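Local coordinates for protein 5-dehydro-2-deoxygluconokinase (PDB 2QCV) that probably phosphorylates 5-dehydro-2-deoxy-D-gluconate with ATP, a step in the bacterial breakdown of myo-inositol, as a ribokinase-like sugar kinase of the PfkB family, at residues A[256-264]-A[322-330]; A[51-59]-A[312-320]. All blocks are in the same frame, centred on the assembly; numbering follows the deposited sequence.

How the contacts relate
Helix 316-325 takes part in both contacts, which hold it at its two ends, their centres about 18 Å apart. Contact 2 is the more interior, partly buried about 14 Å from the centre of the chain; there the loop leading into the helix and the helix's first turn meet the C-terminal end of helix 46-56. Contact 1 lies at the surface, about 21 Å from that centre, where the last turn and the tail after it pack on the chain that leaves edge strand 255-258. Both use bridging waters. Contact 1 adds direct backbone pairing and an aromatic face, whereas contact 2 joins through Leu57, Met313 against Gly53, and Lys56.

Contact 1: A[256-264]-A[322-330]; sequences YRGYAYKTK and LIEKDETIT
The ring of Tyr261 lies against the methyl of Thr328, whose CG2 sits over one face as a CH-pi contact, 3.6 Å from the ring centroid and offset toward the rim. The two side chains run side by side in the same direction. With CG of Tyr261 anti to its carbonyl carbon (chi1 -75°), the ring reaches back to the last turn of helix 316-325, although its CB points away from 322-330. Leu322 slides past it in the opposite direction, bringing CD2 to 3.9 Å from Tyr261 CB, while Ile323 crosses the phenol end and sets CG1 3.6 Å from Tyr261 OH. That hydroxyl donates to a water that in turn donates to Ile323 O and Asp326 OD1, tying the ring to the helix end. With an alanine here, the Thr328 methyl would probably lose its aromatic face, Leu322 and Ile323 their packing partner, and the bridging water its phenol donor.

The backbones of Tyr261 and Thr328 form a single beta bridge. Ile329 N donates to Ala260 O at 2.8 Å, and Lys262 N to Glu327 O at 2.9 Å. Ala260 CB meets Ile329 CD1 beside this pairing. A second water joins Ala260 N to Ile329 O, and a third donates to both Lys262 O and Glu327 O.

Thus the tail beyond helix 316-325, the last helix of the chain, is fastened along the segment leaving 255-258, the outermost strand of the large mixed sheet of this ribokinase-like fold. The backbone bonds that do so do not depend on side-chain identity, while Tyr261 supplies much of the apolar surface and, through water, a polar link to the helix end.

Contact 2: A[51-59]-A[312-320]; sequences VIGSSKLGL and AMPSVEEIE
Helix 46-56 ends in a Schellman motif at Gly58, with Leu57 backed against the first turn of helix 316-325, the CA atoms of Leu57 and Val316 being 5.6 Å apart. Leu57 sends CD2 into that turn, 3.7 Å from Val316 CG2 and 3.8 Å from Ile319 CD1. Tyr281 of helix 271-284 also touches Leu57. Against Gly53, one turn before Leu57, the bent side chain of selenomethionine Met313 sets its CE; this lies only 3.5 Å from Gly53 CA, a tight contact, and a CB on Gly53 would clash with Met313 CE.

Lys56 sends CG anti to its backbone N (chi1 171°) and then bends repeatedly, laying CG 3.3 Å from Pro314 O and delivering NZ to Met313 O at 3.0 Å. Ser315 N, close to the ammonium, is another donor and instead bonds Glu318 OE1 on the anti side of the carboxylate. Glu318 N returns a bond to Ser315 OG at 3.0 Å, completing a capping box. Two waters bridge the segments, one donating to Gly53 O and Pro314 O, the other donating to Lys56 O and accepting from Val316 N.

Two sequence-distant helices of the ribokinase-like alpha/beta domain are thus joined by lysine and water, without direct backbone hydrogen bonds between 51-59 and 312-320; Glu318 OE1, 4.5 Å from Lys56 NZ, probably eases placing that charge beside the helix N-terminus.

Contact 1: A[256-264]-A[322-330]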
ATOM      1  N   TYR A 256      -8.900  34.398  31.674  1.00 27.93           N
ATOM      2  CA  TYR A 256      -7.587  34.848  32.166  1.00 28.80           C
ATOM      3  C   TYR A 256      -6.706  35.128  30.971  1.00 30.39           C
ATOM      4  O   TYR A 256      -6.877  34.492  29.927  1.00 27.90           O
ATOM      5  CB  TYR A 256      -6.918  33.755  33.015  1.00 30.52           C
ATOM      6  CG  TYR A 256      -7.763  33.341  34.170  1.00 31.47           C
ATOM      7  CD1 TYR A 256      -7.667  34.003  35.376  1.00 38.56           C
ATOM      8  CD2 TYR A 256      -8.693  32.290  34.050  1.00 31.64           C
ATOM      9  CE1 TYR A 256      -8.448  33.642  36.448  1.00 35.47           C
ATOM     10  CE2 TYR A 256      -9.482  31.916  35.127  1.00 36.94           C
ATOM     11  CZ  TYR A 256      -9.345  32.605  36.327  1.00 39.85           C
ATOM     12  OH  TYR A 256     -10.116  32.315  37.440  1.00 41.18           O
ATOM     13  N   ARG A 257      -5.783  36.069  31.117  1.00 27.82           N
ATOM     14  CA  ARG A 257      -4.920  36.482  30.028  1.00 26.95           C
ATOM     15  C   ARG A 257      -3.472  36.311  30.419  1.00 27.01           C
ATOM     16  O   ARG A 257      -3.085  36.579  31.557  1.00 27.22           O
ATOM     17  CB  ARG A 257      -5.227  37.945  29.671  1.00 29.85           C
ATOM     18  CG  ARG A 257      -4.259  38.541  28.706  1.00 37.62           C
ATOM     19  CD  ARG A 257      -4.362  40.036  28.728  1.00 53.24           C
ATOM     20  NE  ARG A 257      -5.556  40.548  28.060  1.00 58.87           N
ATOM     21  CZ  ARG A 257      -5.582  41.000  26.807  1.00 54.64           C
ATOM     22  NH1 ARG A 257      -4.504  40.948  26.017  1.00 49.09           N
ATOM     23  NH2 ARG A 257      -6.715  41.480  26.334  1.00 45.03           N
ATOM     24  N   GLY A 258      -2.708  35.792  29.478  1.00 26.43           N
ATOM     25  CA  GLY A 258      -1.256  35.647  29.551  1.00 27.97           C
ATOM     26  C   GLY A 258      -0.597  36.450  28.450  1.00 29.34           C
ATOM     27  O   GLY A 258      -1.274  36.859  27.463  1.00 26.32           O
ATOM     28  N   TYR A 259       0.727  36.609  28.576  1.00 26.78           N
ATOM     29  CA  TYR A 259       1.506  37.502  27.746  1.00 27.05           C
ATOM     30  C   TYR A 259       2.746  36.789  27.251  1.00 28.01           C
ATOM     31  O   TYR A 259       3.426  36.093  28.023  1.00 28.80           O
ATOM     32  CB  TYR A 259       1.923  38.784  28.537  1.00 28.66           C
ATOM     33  CG  TYR A 259       0.740  39.378  29.267  1.00 29.12           C
ATOM     34  CD1 TYR A 259      -0.117  40.274  28.626  1.00 31.96           C
ATOM     35  CD2 TYR A 259       0.410  38.945  30.542  1.00 30.34           C
ATOM     36  CE1 TYR A 259      -1.235  40.749  29.274  1.00 31.29           C
ATOM     37  CE2 TYR A 259      -0.707  39.404  31.174  1.00 34.71           C
ATOM     38  CZ  TYR A 259      -1.514  40.327  30.530  1.00 28.86           C
ATOM     39  OH  TYR A 259      -2.629  40.770  31.202  1.00 33.36           O
ATOM     40  N   ALA A 260       3.025  36.998  25.970  1.00 27.26           N
ATOM     41  CA  ALA A 260       4.315  36.603  25.370  1.00 26.04           C
ATOM     42  C   ALA A 260       5.450  37.369  26.024  1.00 28.54           C
ATOM     43  O   ALA A 260       5.292  38.562  26.364  1.00 27.79           O
ATOM     44  CB  ALA A 260       4.324  36.832  23.870  1.00 29.55           C
ATOM     45  N   TYR A 261       6.581  36.681  26.215  1.00 27.67           N
ATOM     46  CA  TYR A 261       7.798  37.328  26.729  1.00 27.95           C
ATOM     47  C   TYR A 261       8.670  37.818  25.589  1.00 31.51           C
ATOM     48  O   TYR A 261       8.762  37.161  24.567  1.00 34.03           O
ATOM     49  CB  TYR A 261       8.547  36.389  27.681  1.00 29.21           C
ATOM     50  CG  TYR A 261       7.839  36.322  28.997  1.00 29.24           C
ATOM     51  CD1 TYR A 261       6.764  35.450  29.192  1.00 26.72           C
ATOM     52  CD2 TYR A 261       8.198  37.158  30.038  1.00 29.45           C
ATOM     53  CE1 TYR A 261       6.064  35.408  30.407  1.00 30.06           C
ATOM     54  CE2 TYR A 261       7.521  37.127  31.250  1.00 28.82           C
ATOM     55  CZ  TYR A 261       6.449  36.272  31.427  1.00 28.47           C
ATOM     56  OH  TYR A 261       5.776  36.285  32.603  1.00 29.16           O
ATOM     57  N   LYS A 262       9.221  39.025  25.727  1.00 31.15           N
ATOM     58  CA  LYS A 262      10.184  39.572  24.777  0.50 32.69           C
ATOM     59  C   LYS A 262      11.331  38.568  24.667  1.00 33.47           C
ATOM     60  O   LYS A 262      11.821  38.082  25.681  1.00 31.66           O
ATOM     61  CB  LYS A 262      10.741  40.914  25.268  0.50 32.58           C
ATOM     62  CG  LYS A 262       9.745  42.061  25.404  0.50 32.84           C
ATOM     63  CD  LYS A 262      10.480  43.379  25.726  0.50 34.30           C
ATOM     64  CE  LYS A 262       9.545  44.580  25.939  0.50 35.22           C
ATOM     65  NZ  LYS A 262       8.317  44.526  25.113  0.50 36.18           N
ATOM     66  N   THR A 263      11.755  38.232  23.459  1.00 36.09           N
ATOM     67  CA  THR A 263      12.796  37.197  23.325  1.00 39.68           C
ATOM     68  C   THR A 263      13.654  37.389  22.079  1.00 38.56           C
ATOM     69  O   THR A 263      13.168  37.862  21.056  1.00 37.07           O
ATOM     70  CB  THR A 263      12.203  35.716  23.483  1.00 42.37           C
ATOM     71  OG1 THR A 263      12.555  34.864  22.393  1.00 51.10           O
ATOM     72  CG2 THR A 263      10.678  35.705  23.647  1.00 40.38           C
ATOM     73  N   LYS A 264      14.945  37.087  22.218  1.00 40.51           N
ATOM     74  CA  LYS A 264      15.875  37.034  21.068  1.00 40.23           C
ATOM     75  C   LYS A 264      15.746  35.642  20.467  1.00 38.28           C
ATOM     76  O   LYS A 264      16.343  34.700  20.940  1.00 39.43           O
ATOM     77  CB  LYS A 264      17.310  37.335  21.516  1.00 42.59           C
ATOM     78  N   LEU A 322      12.557  34.842  34.605  1.00 29.47           N
ATOM     79  CA  LEU A 322      12.039  35.549  33.428  1.00 29.88           C
ATOM     80  C   LEU A 322      10.702  36.195  33.780  1.00 30.42           C
ATOM     81  O   LEU A 322      10.435  37.342  33.381  1.00 30.07           O
ATOM     82  CB  LEU A 322      11.945  34.608  32.205  1.00 31.21           C
ATOM     83  CG  LEU A 322      11.666  35.320  30.882  1.00 30.07           C
ATOM     84  CD1 LEU A 322      12.909  36.122  30.444  1.00 33.55           C
ATOM     85  CD2 LEU A 322      11.173  34.347  29.768  1.00 30.63           C
ATOM     86  N   ILE A 323       9.871  35.459  34.521  1.00 29.50           N
ATOM     87  CA  ILE A 323       8.580  36.007  35.007  1.00 29.77           C
ATOM     88  C   ILE A 323       8.814  37.228  35.905  1.00 32.27           C
ATOM     89  O   ILE A 323       8.147  38.257  35.747  1.00 31.77           O
ATOM     90  CB  ILE A 323       7.732  34.950  35.737  1.00 27.85           C
ATOM     91  CG1 ILE A 323       7.286  33.851  34.754  1.00 34.03           C
ATOM     92  CG2 ILE A 323       6.500  35.605  36.411  1.00 30.11           C
ATOM     93  CD1 ILE A 323       6.538  32.660  35.444  1.00 26.90           C
ATOM     94  N   GLU A 324       9.775  37.119  36.831  1.00 31.93           N
ATOM     95  CA  GLU A 324      10.090  38.234  37.715  1.00 34.58           C
ATOM     96  C   GLU A 324      10.587  39.437  36.911  1.00 33.92           C
ATOM     97  O   GLU A 324      10.207  40.575  37.195  1.00 36.02           O
ATOM     98  CB  GLU A 324      11.132  37.825  38.760  1.00 33.92           C
ATOM     99  CG  GLU A 324      10.573  36.862  39.809  1.00 45.75           C
ATOM    100  N   LYS A 325      11.429  39.196  35.914  1.00 33.47           N
ATOM    101  CA  LYS A 325      11.956  40.288  35.081  1.00 34.39           C
ATOM    102  C   LYS A 325      10.801  41.003  34.333  1.00 33.64           C
ATOM    103  O   LYS A 325      10.842  42.206  34.132  1.00 32.36           O
ATOM    104  CB  LYS A 325      13.043  39.776  34.137  1.00 34.79           C
ATOM    105  CG  LYS A 325      13.604  40.837  33.208  1.00 43.16           C
ATOM    106  CD  LYS A 325      14.748  40.331  32.287  1.00 43.15           C
ATOM    107  CE  LYS A 325      16.082  41.010  32.609  1.00 54.76           C
ATOM    108  NZ  LYS A 325      17.117  40.858  31.526  1.00 58.61           N
ATOM    109  N   ASP A 326       9.778  40.244  33.941  1.00 32.96           N
ATOM    110  CA  ASP A 326       8.475  40.780  33.470  1.00 32.71           C
ATOM    111  C   ASP A 326       8.618  41.663  32.241  1.00 32.57           C
ATOM    112  O   ASP A 326       8.002  42.715  32.142  1.00 32.71           O
ATOM    113  CB  ASP A 326       7.731  41.495  34.595  1.00 31.86           C
ATOM    114  CG  ASP A 326       6.267  41.841  34.242  1.00 35.74           C
ATOM    115  OD1 ASP A 326       5.581  41.115  33.462  1.00 31.83           O
ATOM    116  OD2 ASP A 326       5.801  42.851  34.789  1.00 30.67           O
ATOM    117  N   GLU A 327       9.414  41.200  31.287  1.00 29.89           N
ATOM    118  CA  GLU A 327       9.569  41.879  30.003  1.00 33.05           C
ATOM    119  C   GLU A 327       8.673  41.168  28.998  1.00 32.57           C
ATOM    120  O   GLU A 327       9.077  40.217  28.341  1.00 31.55           O
ATOM    121  CB  GLU A 327      11.039  41.911  29.552  1.00 33.38           C
ATOM    122  CG  GLU A 327      11.881  42.804  30.464  1.00 36.47           C
ATOM    123  CD  GLU A 327      13.361  42.865  30.089  1.00 44.07           C
ATOM    124  OE1 GLU A 327      13.810  42.100  29.200  1.00 61.36           O
ATOM    125  OE2 GLU A 327      14.072  43.693  30.708  1.00 60.85           O
ATOM    126  N   THR A 328       7.429  41.622  28.930  1.00 30.50           N
ATOM    127  CA  THR A 328       6.412  40.952  28.146  1.00 29.67           C
ATOM    128  C   THR A 328       5.986  41.873  27.026  1.00 31.09           C
ATOM    129  O   THR A 328       6.367  43.049  27.011  1.00 30.35           O
ATOM    130  CB  THR A 328       5.196  40.613  29.001  1.00 31.69           C
ATOM    131  OG1 THR A 328       4.760  41.808  29.652  1.00 31.42           O
ATOM    132  CG2 THR A 328       5.526  39.519  30.042  1.00 27.78           C
ATOM    133  N   ILE A 329       5.228  41.312  26.082  1.00 29.67           N
ATOM    134  CA  ILE A 329       4.698  42.049  24.928  1.00 29.80           C
ATOM    135  C   ILE A 329       3.213  42.371  25.183  1.00 29.74           C
ATOM    136  O   ILE A 329       2.402  41.478  25.416  1.00 28.49           O
ATOM    137  CB  ILE A 329       4.789  41.237  23.631  1.00 30.96           C
ATOM    138  CG1 ILE A 329       6.255  40.887  23.327  1.00 31.66           C
ATOM    139  CG2 ILE A 329       4.176  42.016  22.451  1.00 28.64           C
ATOM    140  CD1 ILE A 329       6.417  39.858  22.214  1.00 31.15           C
ATOM    141  N   THR A 330       2.864  43.643  25.132  1.00 30.13           N
ATOM    142  CA  THR A 330       1.461  44.047  25.344  1.00 29.86           C
ATOM    143  C   THR A 330       0.960  44.960  24.232  1.00 33.95           C
ATOM    144  O   THR A 330      -0.195  45.393  24.263  1.00 34.91           O
ATOM    145  CB  THR A 330       1.254  44.724  26.734  1.00 28.75           C
ATOM    146  OG1 THR A 330       2.016  45.934  26.811  1.00 31.30           O
ATOM    147  CG2 THR A 330       1.630  43.795  27.911  1.00 29.09           C
TER
HETATM  148  O   HOH W   1       1.514  39.023  24.597  1.00 24.32           O
HETATM  149  O   HOH W   2       5.963  38.425  34.098  1.00 28.79           O
HETATM  150  O   HOH W   3      11.459  38.638  28.359  1.00 35.68           O

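Contact 2: A[51-59]-A[312-320]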
ATOM      1  N   VAL A  51       6.761  15.660  27.976  1.00 27.45           N
ATOM      2  CA  VAL A  51       7.176  14.878  29.162  1.00 26.60           C
ATOM      3  C   VAL A  51       8.632  15.111  29.575  1.00 27.28           C
ATOM      4  O   VAL A  51       8.918  15.122  30.757  1.00 27.78           O
ATOM      5  CB  VAL A  51       6.858  13.364  29.132  1.00 29.12           C
ATOM      6  CG1 VAL A  51       5.312  13.153  29.031  1.00 32.00           C
ATOM      7  CG2 VAL A  51       7.649  12.606  28.057  1.00 31.24           C
ATOM      8  N   ILE A  52       9.528  15.309  28.625  1.00 25.78           N
ATOM      9  CA  ILE A  52      10.919  15.634  28.948  1.00 26.69           C
ATOM     10  C   ILE A  52      10.995  17.009  29.628  1.00 26.37           C
ATOM     11  O   ILE A  52      11.687  17.208  30.653  1.00 28.85           O
ATOM     12  CB  ILE A  52      11.794  15.619  27.692  1.00 25.75           C
ATOM     13  CG1 ILE A  52      11.909  14.194  27.093  1.00 28.39           C
ATOM     14  CG2 ILE A  52      13.236  16.146  28.021  1.00 29.04           C
ATOM     15  CD1 ILE A  52      12.502  14.131  25.628  1.00 25.77           C
ATOM     16  N   GLY A  53      10.268  17.982  29.089  1.00 26.97           N
ATOM     17  CA  GLY A  53      10.201  19.284  29.730  1.00 27.40           C
ATOM     18  C   GLY A  53       9.599  19.223  31.132  1.00 28.83           C
ATOM     19  O   GLY A  53      10.046  19.894  32.065  1.00 31.93           O
ATOM     20  N   SER A  54       8.541  18.447  31.290  1.00 29.28           N
ATOM     21  CA  SER A  54       7.908  18.270  32.573  1.00 27.11           C
ATOM     22  C   SER A  54       8.858  17.670  33.605  1.00 27.94           C
ATOM     23  O   SER A  54       8.862  18.103  34.767  1.00 28.11           O
ATOM     24  CB  SER A  54       6.664  17.365  32.452  1.00 27.40           C
ATOM     25  OG  SER A  54       5.674  18.005  31.651  1.00 30.92           O
ATOM     26  N   SER A  55       9.652  16.686  33.190  1.00 28.21           N
ATOM     27  CA  SER A  55      10.583  16.024  34.114  0.50 28.49           C
ATOM     28  C   SER A  55      11.636  17.017  34.562  1.00 30.93           C
ATOM     29  O   SER A  55      12.015  17.027  35.714  1.00 29.59           O
ATOM     30  CB  SER A  55      11.264  14.811  33.473  0.50 29.24           C
ATOM     31  OG  SER A  55      11.879  14.029  34.483  0.50 24.42           O
ATOM     32  N   LYS A  56      12.084  17.869  33.640  1.00 29.94           N
ATOM     33  CA  LYS A  56      13.063  18.907  33.947  1.00 30.55           C
ATOM     34  C   LYS A  56      12.513  19.882  34.998  1.00 30.56           C
ATOM     35  O   LYS A  56      13.265  20.351  35.834  1.00 28.06           O
ATOM     36  CB  LYS A  56      13.506  19.610  32.657  1.00 30.85           C
ATOM     37  CG  LYS A  56      14.371  20.884  32.804  1.00 37.14           C
ATOM     38  CD  LYS A  56      15.802  20.593  33.230  1.00 47.68           C
ATOM     39  CE  LYS A  56      16.824  21.464  32.488  1.00 55.36           C
ATOM     40  NZ  LYS A  56      16.781  22.881  32.910  1.00 62.59           N
ATOM     41  N   LEU A  57      11.206  20.139  34.998  1.00 30.06           N
ATOM     42  CA  LEU A  57      10.556  20.925  36.059  1.00 30.62           C
ATOM     43  C   LEU A  57      10.307  20.174  37.361  1.00 32.50           C
ATOM     44  O   LEU A  57       9.865  20.763  38.320  1.00 32.19           O
ATOM     45  CB  LEU A  57       9.225  21.518  35.603  1.00 29.14           C
ATOM     46  CG  LEU A  57       9.309  22.298  34.304  1.00 29.57           C
ATOM     47  CD1 LEU A  57       7.932  22.859  33.911  1.00 34.27           C
ATOM     48  CD2 LEU A  57      10.378  23.392  34.384  1.00 28.19           C
ATOM     49  N   GLY A  58      10.603  18.890  37.387  1.00 31.67           N
ATOM     50  CA  GLY A  58      10.424  18.077  38.569  1.00 29.99           C
ATOM     51  C   GLY A  58       9.127  17.295  38.629  1.00 32.21           C
ATOM     52  O   GLY A  58       8.834  16.705  39.653  1.00 32.35           O
ATOM     53  N   LEU A  59       8.333  17.270  37.558  1.00 32.33           N
ATOM     54  CA  LEU A  59       7.111  16.442  37.576  1.00 29.31           C
ATOM     55  C   LEU A  59       7.514  15.005  37.326  1.00 29.09           C
ATOM     56  O   LEU A  59       8.547  14.766  36.700  1.00 29.17           O
ATOM     57  CB  LEU A  59       6.126  16.885  36.505  1.00 29.62           C
ATOM     58  CG  LEU A  59       5.565  18.337  36.613  1.00 29.62           C
ATOM     59  CD1 LEU A  59       4.611  18.612  35.480  1.00 31.22           C
ATOM     60  CD2 LEU A  59       4.893  18.591  37.919  1.00 31.37           C
ATOM     61  N   ALA A 312      18.296  21.301  26.858  1.00 63.59           N
ATOM     62  CA  ALA A 312      18.213  22.762  26.809  1.00 63.48           C
ATOM     63  C   ALA A 312      16.767  23.236  27.009  1.00 61.21           C
ATOM     64  O   ALA A 312      16.400  24.357  26.636  1.00 62.39           O
ATOM     65  CB  ALA A 312      18.777  23.299  25.497  1.00 62.72           C
HETATM   66  N   MSE A 313      15.936  22.391  27.602  1.00 58.79           N
HETATM   67  CA  MSE A 313      14.725  22.911  28.103  1.00 55.39           C
HETATM   68  C   MSE A 313      14.752  23.687  29.386  1.00 48.10           C
HETATM   69  O   MSE A 313      15.660  23.476  30.181  1.00 46.61           O
HETATM   70  CB  MSE A 313      13.559  22.972  27.160  1.00 60.80           C
HETATM   71  CG  MSE A 313      13.435  21.844  26.162  1.00 63.39           C
HETATM   72 SE   MSE A 313      12.178  20.579  26.809  1.00 88.55          SE
HETATM   73  CE  MSE A 313      10.538  21.813  27.343  1.00 38.46           C
ATOM     74  N   PRO A 314      13.844  24.662  29.566  1.00 41.77           N
ATOM     75  CA  PRO A 314      13.957  25.533  30.741  1.00 38.38           C
ATOM     76  C   PRO A 314      13.892  24.832  32.080  1.00 36.87           C
ATOM     77  O   PRO A 314      13.172  23.856  32.226  1.00 35.49           O
ATOM     78  CB  PRO A 314      12.738  26.469  30.582  1.00 38.16           C
ATOM     79  CG  PRO A 314      12.447  26.444  29.161  1.00 38.31           C
ATOM     80  CD  PRO A 314      12.725  25.093  28.699  1.00 41.46           C
ATOM     81  N   SER A 315      14.627  25.361  33.060  1.00 37.74           N
ATOM     82  CA  SER A 315      14.429  25.029  34.460  1.00 34.12           C
ATOM     83  C   SER A 315      13.352  25.912  35.094  1.00 31.14           C
ATOM     84  O   SER A 315      13.059  27.001  34.600  1.00 32.06           O
ATOM     85  CB  SER A 315      15.705  25.268  35.282  1.00 35.83           C
ATOM     86  OG  SER A 315      16.058  26.627  35.164  1.00 35.23           O
ATOM     87  N   VAL A 316      12.793  25.446  36.197  1.00 31.39           N
ATOM     88  CA  VAL A 316      11.868  26.268  37.020  1.00 32.53           C
ATOM     89  C   VAL A 316      12.511  27.612  37.393  1.00 33.85           C
ATOM     90  O   VAL A 316      11.880  28.681  37.295  1.00 32.86           O
ATOM     91  CB  VAL A 316      11.433  25.546  38.299  1.00 35.32           C
ATOM     92  CG1 VAL A 316      10.713  26.517  39.261  1.00 38.70           C
ATOM     93  CG2 VAL A 316      10.541  24.385  37.987  1.00 32.40           C
ATOM     94  N   GLU A 317      13.776  27.568  37.816  1.00 33.92           N
ATOM     95  CA  GLU A 317      14.506  28.797  38.150  1.00 35.43           C
ATOM     96  C   GLU A 317      14.602  29.785  36.979  1.00 34.75           C
ATOM     97  O   GLU A 317      14.409  30.983  37.178  1.00 32.39           O
ATOM     98  CB  GLU A 317      15.918  28.449  38.638  1.00 37.33           C
ATOM     99  CG  GLU A 317      15.928  27.734  39.992  1.00 44.71           C
ATOM    100  CD  GLU A 317      15.519  26.256  39.946  1.00 54.27           C
ATOM    101  OE1 GLU A 317      15.553  25.610  38.858  1.00 44.65           O
ATOM    102  OE2 GLU A 317      15.159  25.743  41.029  1.00 60.14           O
ATOM    103  N   GLU A 318      14.898  29.289  35.773  1.00 32.95           N
ATOM    104  CA  GLU A 318      14.982  30.158  34.598  1.00 35.75           C
ATOM    105  C   GLU A 318      13.616  30.760  34.280  1.00 33.35           C
ATOM    106  O   GLU A 318      13.515  31.946  33.977  1.00 31.19           O
ATOM    107  CB  GLU A 318      15.461  29.409  33.356  1.00 35.36           C
ATOM    108  CG  GLU A 318      16.919  29.097  33.362  1.00 40.56           C
ATOM    109  CD  GLU A 318      17.316  28.192  32.222  1.00 44.81           C
ATOM    110  OE1 GLU A 318      16.548  27.262  31.878  1.00 45.38           O
ATOM    111  OE2 GLU A 318      18.414  28.413  31.668  1.00 58.16           O
ATOM    112  N   ILE A 319      12.583  29.921  34.324  1.00 33.43           N
ATOM    113  CA  ILE A 319      11.195  30.385  34.080  1.00 31.48           C
ATOM    114  C   ILE A 319      10.838  31.471  35.084  1.00 29.46           C
ATOM    115  O   ILE A 319      10.356  32.528  34.710  1.00 31.60           O
ATOM    116  CB  ILE A 319      10.159  29.217  34.143  1.00 29.70           C
ATOM    117  CG1 ILE A 319      10.355  28.270  32.951  1.00 30.88           C
ATOM    118  CG2 ILE A 319       8.703  29.752  34.203  1.00 28.39           C
ATOM    119  CD1 ILE A 319       9.735  26.884  33.109  1.00 27.97           C
ATOM    120  N   GLU A 320      11.093  31.224  36.358  1.00 27.42           N
ATOM    121  CA  GLU A 320      10.688  32.173  37.415  1.00 30.39           C
ATOM    122  C   GLU A 320      11.451  33.517  37.361  1.00 31.95           C
ATOM    123  O   GLU A 320      10.865  34.586  37.583  1.00 30.17           O
ATOM    124  CB  GLU A 320      10.739  31.503  38.775  1.00 30.56           C
ATOM    125  CG  GLU A 320       9.605  30.500  38.898  1.00 32.76           C
ATOM    126  CD  GLU A 320       9.606  29.668  40.161  1.00 37.51           C
ATOM    127  OE1 GLU A 320      10.614  29.691  40.898  1.00 39.76           O
ATOM    128  OE2 GLU A 320       8.569  28.987  40.407  1.00 40.99           O
TER
HETATM  129  O   HOH W   4      11.194  22.433  30.867  1.00 27.29           O
HETATM  130  O   HOH W   5      13.807  22.788  36.861  1.00 37.31           O